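Local coordinates for Serine/threonine-protein acetyltransferase HopZ1a (Pseudomonas syringae pv. syringae, PDB 5KLP) that transfers acetyl groups from acetyl-CoA to serine and threonine residues of host proteins, tubulin among them, with inositol hexakisphosphate as cofactor, impairing host microtubules and immunity, at residues Y261-M274 and E292-R304. The protein carries 10 engineered substitutions. Sequence-based numbering, arbitrary orientation.
Sequences YKHGASLTQAYYLM and EAENLVQRNQAFR. Engineered in segment 261-274: Y271 (natural residue Lys), Y272 (natural residue Gln). With IHP (inositol hexakisphosphate), chain D.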
loop_
_atom_site.group_PDB
_atom_site.type_symbol
_atom_site.label_atom_id
_atom_site.label_comp_id
_atom_site.label_asym_id
_atom_site.label_seq_id
_atom_site.Cartn_x
_atom_site.Cartn_y
_atom_site.Cartn_z
ATOM N N TYR A 261 -2.516 1.110 -8.963
ATOM C CA TYR A 261 -3.548 0.155 -9.345
ATOM C C TYR A 261 -3.008 -1.016 -10.153
ATOM O O TYR A 261 -3.763 -1.902 -10.541
ATOM C CB TYR A 261 -4.684 0.875 -10.105
ATOM C CG TYR A 261 -5.565 1.627 -9.136
ATOM C CD1 TYR A 261 -6.577 0.970 -8.445
ATOM C CD2 TYR A 261 -5.322 2.967 -8.833
ATOM C CE1 TYR A 261 -7.357 1.629 -7.515
ATOM C CE2 TYR A 261 -6.103 3.644 -7.905
ATOM C CZ TYR A 261 -7.123 2.970 -7.256
ATOM O OH TYR A 261 -7.894 3.612 -6.322
ATOM N N LYS A 262 -1.700 -1.037 -10.380
ATOM C CA LYS A 262 -1.078 -2.097 -11.163
ATOM C C LYS A 262 -1.281 -3.513 -10.588
ATOM O O LYS A 262 -1.313 -4.494 -11.338
ATOM C CB LYS A 262 0.429 -1.822 -11.304
ATOM C CG LYS A 262 0.779 -0.688 -12.235
ATOM C CD LYS A 262 2.279 -0.566 -12.431
ATOM C CE LYS A 262 2.827 -1.691 -13.326
ATOM N NZ LYS A 262 4.279 -1.495 -13.651
ATOM N N HIS A 263 -1.398 -3.626 -9.266
ATOM C CA HIS A 263 -1.573 -4.940 -8.632
ATOM C C HIS A 263 -3.000 -5.186 -8.164
ATOM O O HIS A 263 -3.250 -6.099 -7.374
ATOM C CB HIS A 263 -0.599 -5.078 -7.460
ATOM C CG HIS A 263 0.828 -4.959 -7.882
ATOM N ND1 HIS A 263 1.429 -5.882 -8.711
ATOM C CD2 HIS A 263 1.746 -3.989 -7.667
ATOM C CE1 HIS A 263 2.669 -5.505 -8.959
ATOM N NE2 HIS A 263 2.887 -4.359 -8.337
ATOM N N GLY A 264 -3.923 -4.366 -8.662
ATOM C CA GLY A 264 -5.332 -4.512 -8.364
ATOM C C GLY A 264 -5.804 -5.899 -8.756
ATOM O O GLY A 264 -5.500 -6.387 -9.847
ATOM N N ALA A 265 -6.548 -6.538 -7.867
ATOM C CA ALA A 265 -7.019 -7.894 -8.126
ATOM C C ALA A 265 -8.109 -7.912 -9.188
ATOM O O ALA A 265 -8.156 -8.815 -10.017
ATOM C CB ALA A 265 -7.523 -8.536 -6.841
ATOM N N SER A 266 -8.964 -6.894 -9.185
ATOM C CA SER A 266 -10.189 -6.947 -9.974
ATOM C C SER A 266 -10.025 -6.523 -11.441
ATOM O O SER A 266 -9.618 -5.395 -11.752
ATOM C CB SER A 266 -11.268 -6.079 -9.311
ATOM O OG SER A 266 -12.412 -5.990 -10.140
ATOM N N LEU A 267 -10.374 -7.434 -12.336
ATOM C CA LEU A 267 -10.414 -7.124 -13.758
ATOM C C LEU A 267 -11.452 -6.028 -14.061
ATOM O O LEU A 267 -11.212 -5.122 -14.860
ATOM C CB LEU A 267 -10.732 -8.393 -14.557
ATOM C CG LEU A 267 -11.193 -8.188 -15.997
ATOM C CD1 LEU A 267 -10.113 -7.498 -16.832
ATOM C CD2 LEU A 267 -11.607 -9.512 -16.616
ATOM N N THR A 268 -12.611 -6.096 -13.422
ATOM C CA THR A 268 -13.655 -5.132 -13.753
ATOM C C THR A 268 -13.299 -3.740 -13.220
ATOM O O THR A 268 -13.589 -2.734 -13.867
ATOM C CB THR A 268 -15.030 -5.574 -13.230
ATOM O OG1 THR A 268 -14.957 -5.859 -11.832
ATOM C CG2 THR A 268 -15.475 -6.812 -13.981
ATOM N N GLN A 269 -12.670 -3.679 -12.052
ATOM C CA GLN A 269 -12.195 -2.391 -11.539
ATOM C C GLN A 269 -11.290 -1.705 -12.569
ATOM O O GLN A 269 -11.487 -0.532 -12.907
ATOM C CB GLN A 269 -11.449 -2.582 -10.218
ATOM C CG GLN A 269 -10.902 -1.310 -9.589
ATOM C CD GLN A 269 -10.092 -1.626 -8.358
ATOM O OE1 GLN A 269 -9.034 -2.263 -8.442
ATOM N NE2 GLN A 269 -10.594 -1.216 -7.195
ATOM N N ALA A 270 -10.326 -2.464 -13.083
ATOM C CA ALA A 270 -9.400 -1.969 -14.095
ATOM C C ALA A 270 -10.159 -1.427 -15.293
ATOM O O ALA A 270 -9.823 -0.364 -15.808
ATOM C CB ALA A 270 -8.437 -3.063 -14.529
ATOM N N TYR A 271 -11.182 -2.161 -15.724
ATOM C CA TYR A 271 -12.004 -1.725 -16.841
ATOM C C TYR A 271 -12.650 -0.363 -16.555
ATOM O O TYR A 271 -12.554 0.552 -17.376
ATOM C CB TYR A 271 -13.069 -2.782 -17.169
ATOM C CG TYR A 271 -14.116 -2.304 -18.148
ATOM C CD1 TYR A 271 -13.881 -2.332 -19.516
ATOM C CD2 TYR A 271 -15.343 -1.831 -17.703
ATOM C CE1 TYR A 271 -14.829 -1.888 -20.411
ATOM C CE2 TYR A 271 -16.298 -1.388 -18.598
ATOM C CZ TYR A 271 -16.030 -1.422 -19.952
ATOM O OH TYR A 271 -16.971 -0.981 -20.851
ATOM N N TYR A 272 -13.299 -0.219 -15.400
ATOM C CA TYR A 272 -13.981 1.039 -15.080
ATOM C C TYR A 272 -13.014 2.202 -14.822
ATOM O O TYR A 272 -13.317 3.349 -15.146
ATOM C CB TYR A 272 -14.923 0.854 -13.882
ATOM C CG TYR A 272 -16.052 -0.108 -14.203
ATOM C CD1 TYR A 272 -17.000 0.214 -15.157
ATOM C CD2 TYR A 272 -16.150 -1.341 -13.572
ATOM C CE1 TYR A 272 -18.017 -0.664 -15.485
ATOM C CE2 TYR A 272 -17.168 -2.231 -13.891
ATOM C CZ TYR A 272 -18.100 -1.881 -14.846
ATOM O OH TYR A 272 -19.115 -2.748 -15.169
ATOM N N LEU A 273 -11.857 1.913 -14.245
ATOM C CA LEU A 273 -10.863 2.955 -14.020
ATOM C C LEU A 273 -10.403 3.560 -15.349
ATOM O O LEU A 273 -10.253 4.774 -15.466
ATOM C CB LEU A 273 -9.673 2.397 -13.237
ATOM C CG LEU A 273 -9.999 2.098 -11.769
ATOM C CD1 LEU A 273 -8.779 1.583 -11.051
ATOM C CD2 LEU A 273 -10.509 3.358 -11.113
HETATM N N MSE A 274 -10.193 2.707 -16.351
HETATM C CA MSE A 274 -9.782 3.172 -17.680
HETATM C C MSE A 274 -10.865 3.948 -18.417
HETATM O O MSE A 274 -10.592 4.604 -19.420
HETATM C CB MSE A 274 -9.347 1.997 -18.550
HETATM C CG MSE A 274 -8.039 1.373 -18.126
HETATM SE SE MSE A 274 -7.322 0.269 -19.578
HETATM C CE MSE A 274 -6.849 1.701 -20.830
ATOM N N GLU A 292 6.434 -3.439 -26.414
ATOM C CA GLU A 292 5.000 -3.194 -26.495
ATOM C C GLU A 292 4.462 -2.621 -25.180
ATOM O O GLU A 292 4.700 -3.157 -24.089
ATOM C CB GLU A 292 4.263 -4.484 -26.892
ATOM C CG GLU A 292 2.879 -4.694 -26.229
ATOM C CD GLU A 292 2.043 -5.788 -26.892
ATOM O OE1 GLU A 292 2.347 -6.162 -28.046
ATOM O OE2 GLU A 292 1.063 -6.253 -26.266
ATOM N N ALA A 293 3.740 -1.511 -25.298
ATOM C CA ALA A 293 3.105 -0.880 -24.153
ATOM C C ALA A 293 2.017 -1.758 -23.559
ATOM O O ALA A 293 1.442 -2.617 -24.230
ATOM C CB ALA A 293 2.532 0.470 -24.539
ATOM N N GLU A 294 1.728 -1.514 -22.291
ATOM C CA GLU A 294 0.753 -2.297 -21.559
ATOM C C GLU A 294 -0.070 -1.345 -20.706
ATOM O O GLU A 294 0.489 -0.510 -19.990
ATOM C CB GLU A 294 1.466 -3.354 -20.703
ATOM C CG GLU A 294 0.569 -4.210 -19.846
ATOM C CD GLU A 294 1.312 -5.386 -19.224
ATOM O OE1 GLU A 294 2.271 -5.170 -18.445
ATOM O OE2 GLU A 294 0.921 -6.536 -19.510
ATOM N N ASN A 295 -1.391 -1.427 -20.812
ATOM C CA ASN A 295 -2.248 -0.626 -19.950
ATOM C C ASN A 295 -2.787 -1.475 -18.805
ATOM O O ASN A 295 -2.521 -2.672 -18.729
ATOM C CB ASN A 295 -3.391 0.032 -20.746
ATOM C CG ASN A 295 -4.340 -0.973 -21.391
ATOM O OD1 ASN A 295 -4.664 -2.011 -20.818
ATOM N ND2 ASN A 295 -4.809 -0.643 -22.591
ATOM N N LEU A 296 -3.556 -0.844 -17.928
ATOM C CA LEU A 296 -4.048 -1.490 -16.719
ATOM C C LEU A 296 -4.868 -2.759 -16.999
ATOM O O LEU A 296 -4.703 -3.771 -16.325
ATOM C CB LEU A 296 -4.878 -0.482 -15.929
ATOM C CG LEU A 296 -4.905 -0.519 -14.413
ATOM C CD1 LEU A 296 -3.496 -0.635 -13.823
ATOM C CD2 LEU A 296 -5.608 0.747 -13.929
ATOM N N VAL A 297 -5.764 -2.711 -17.979
ATOM C CA VAL A 297 -6.548 -3.903 -18.279
ATOM C C VAL A 297 -5.674 -5.028 -18.862
ATOM O O VAL A 297 -5.825 -6.192 -18.500
ATOM C CB VAL A 297 -7.707 -3.578 -19.230
ATOM C CG1 VAL A 297 -8.278 -4.850 -19.818
ATOM C CG2 VAL A 297 -8.793 -2.796 -18.467
ATOM N N GLN A 298 -4.741 -4.677 -19.737
ATOM C CA GLN A 298 -3.871 -5.680 -20.335
ATOM C C GLN A 298 -3.000 -6.329 -19.273
ATOM O O GLN A 298 -2.767 -7.538 -19.301
ATOM C CB GLN A 298 -3.000 -5.061 -21.427
ATOM C CG GLN A 298 -3.792 -4.644 -22.670
ATOM C CD GLN A 298 -2.977 -3.781 -23.600
ATOM O OE1 GLN A 298 -2.133 -3.000 -23.159
ATOM N NE2 GLN A 298 -3.205 -3.931 -24.897
ATOM N N ARG A 299 -2.527 -5.525 -18.327
ATOM C CA ARG A 299 -1.716 -6.060 -17.250
ATOM C C ARG A 299 -2.522 -7.040 -16.414
ATOM O O ARG A 299 -2.069 -8.164 -16.150
ATOM C CB ARG A 299 -1.161 -4.945 -16.359
ATOM C CG ARG A 299 -0.350 -5.525 -15.227
ATOM C CD ARG A 299 0.212 -4.507 -14.251
ATOM N NE ARG A 299 0.909 -5.262 -13.217
ATOM C CZ ARG A 299 2.180 -5.650 -13.293
ATOM N NH1 ARG A 299 2.930 -5.320 -14.337
ATOM N NH2 ARG A 299 2.705 -6.367 -12.306
ATOM N N ASN A 300 -3.730 -6.625 -16.038
ATOM C CA ASN A 300 -4.607 -7.457 -15.231
ATOM C C ASN A 300 -4.845 -8.804 -15.894
ATOM O O ASN A 300 -4.762 -9.850 -15.242
ATOM C CB ASN A 300 -5.946 -6.754 -14.986
ATOM C CG ASN A 300 -6.805 -7.480 -13.964
ATOM O OD1 ASN A 300 -7.408 -8.512 -14.267
ATOM N ND2 ASN A 300 -6.862 -6.949 -12.744
ATOM N N GLN A 301 -5.112 -8.783 -17.196
ATOM C CA GLN A 301 -5.323 -10.025 -17.936
ATOM C C GLN A 301 -4.060 -10.879 -18.042
ATOM O O GLN A 301 -4.140 -12.106 -18.054
ATOM C CB GLN A 301 -5.872 -9.741 -19.335
ATOM C CG GLN A 301 -7.350 -9.347 -19.316
ATOM C CD GLN A 301 -8.283 -10.533 -19.089
ATOM O OE1 GLN A 301 -7.843 -11.654 -18.820
ATOM N NE2 GLN A 301 -9.584 -10.281 -19.181
ATOM N N ALA A 302 -2.899 -10.242 -18.115
ATOM C CA ALA A 302 -1.653 -10.993 -18.224
ATOM C C ALA A 302 -1.389 -11.789 -16.945
ATOM O O ALA A 302 -0.729 -12.832 -16.973
ATOM C CB ALA A 302 -0.485 -10.061 -18.530
ATOM N N PHE A 303 -1.920 -11.301 -15.828
ATOM C CA PHE A 303 -1.731 -11.953 -14.540
ATOM C C PHE A 303 -2.982 -12.682 -14.050
ATOM O O PHE A 303 -3.062 -13.069 -12.881
ATOM C CB PHE A 303 -1.286 -10.921 -13.489
ATOM C CG PHE A 303 0.143 -10.490 -13.644
ATOM C CD1 PHE A 303 1.162 -11.206 -13.030
ATOM C CD2 PHE A 303 0.474 -9.404 -14.430
ATOM C CE1 PHE A 303 2.498 -10.830 -13.181
ATOM C CE2 PHE A 303 1.808 -9.010 -14.587
ATOM C CZ PHE A 303 2.823 -9.728 -13.955
ATOM N N ARG A 304 -3.947 -12.880 -14.943
ATOM C CA ARG A 304 -5.203 -13.541 -14.576
ATOM C C ARG A 304 -4.996 -15.018 -14.266
ATOM O O ARG A 304 -4.327 -15.725 -15.019
ATOM C CB ARG A 304 -6.247 -13.385 -15.689
HETATM C C1 IHP D . 10.730 -3.165 -11.321
HETATM C C2 IHP D . 9.301 -3.219 -10.615
HETATM C C3 IHP D . 8.083 -4.021 -11.214
HETATM C C4 IHP D . 8.379 -4.679 -12.641
HETATM C C5 IHP D . 9.522 -4.118 -13.467
HETATM C C6 IHP D . 10.734 -4.163 -12.547
HETATM O O11 IHP D . 11.104 -1.947 -11.619
HETATM P P1 IHP D . 12.466 -1.058 -11.149
HETATM O O21 IHP D . 12.075 0.397 -10.898
HETATM O O31 IHP D . 13.515 -1.088 -12.265
HETATM O O41 IHP D . 13.149 -1.561 -9.888
HETATM O O12 IHP D . 8.883 -1.992 -10.151
HETATM P P2 IHP D . 8.708 -1.821 -8.486
HETATM O O22 IHP D . 10.060 -2.086 -7.792
HETATM O O32 IHP D . 8.190 -0.449 -8.039
HETATM O O42 IHP D . 7.760 -2.932 -7.975
HETATM O O13 IHP D . 7.117 -3.193 -11.279
HETATM P P3 IHP D . 5.580 -3.063 -10.600
HETATM O O23 IHP D . 5.458 -3.002 -9.077
HETATM O O33 IHP D . 5.338 -1.671 -11.179
HETATM O O43 IHP D . 4.572 -4.073 -11.141
HETATM O O14 IHP D . 7.273 -4.751 -13.396
HETATM P P4 IHP D . 6.374 -6.094 -13.523
HETATM O O24 IHP D . 5.464 -6.279 -12.306
HETATM O O34 IHP D . 5.521 -6.099 -14.808
HETATM O O44 IHP D . 7.273 -7.341 -13.601
HETATM O O15 IHP D . 9.289 -2.960 -14.105
HETATM P P5 IHP D . 9.189 -2.826 -15.803
HETATM O O25 IHP D . 9.079 -4.211 -16.451
HETATM O O35 IHP D . 7.932 -2.014 -16.219
HETATM O O45 IHP D . 10.415 -2.134 -16.407
HETATM O O16 IHP D . 11.859 -4.039 -13.248
HETATM P P6 IHP D . 13.267 -4.795 -12.901
HETATM O O26 IHP D . 12.997 -6.201 -12.369
HETATM O O36 IHP D . 14.167 -4.902 -14.146
HETATM O O46 IHP D . 14.056 -4.016 -11.843
HETATM O O HOH W 1 -5.416 -4.923 -12.320
#
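R299 leaves its helix with CG trans to the backbone N (chi1 179°) and stays extended as far as NE, a course that carries its guanidinium past the backbone of K262 to the inositol hexakisphosphate. NE donates a weak, bent bond to K262 O (3.0 Å, N-H...O 132°). NH1 and NH2 then hold two oxygens of one phosphate, NH1 reaching O34 at 2.7 Å and NH2 reaching O24. K262 bends at chi3 and brings NZ to O33 of the adjacent phosphate, 2.7 Å away, while K262 CE lies over one face of the guanidinium and F303 CE2 over the centre of the opposite one. H263 NE2 donates to O23 of the phosphate K262 holds, which lies at the ring edge close to its plane, and H263 ND1 is bonded to S324. K262 NZ and R299 NH1 come within 4.1 Å, an approach the bound phosphates would be expected to offset. These three residues are part of the cofactor pocket of this YopJ-family acetyltransferase, and behind them helices 267-274 and 296-302 pack nearly antiparallel (169°), their axes 8.8 Å apart. V297 is a knob in the hole formed by L267, A270, Y271 and M274, with CG2 3.6 Å from the selenium of M274. The side chains of M274 and N295 cross at about a right angle, SE and CE against N295 CG; N295 and Q298 form the capping box that starts helix 296-302. At the other end, N300 OD1 packs against L267 CB, while a water donates to G264 O (2.9 Å); its 2.5 Å approach to N300 ND2 is doubtful.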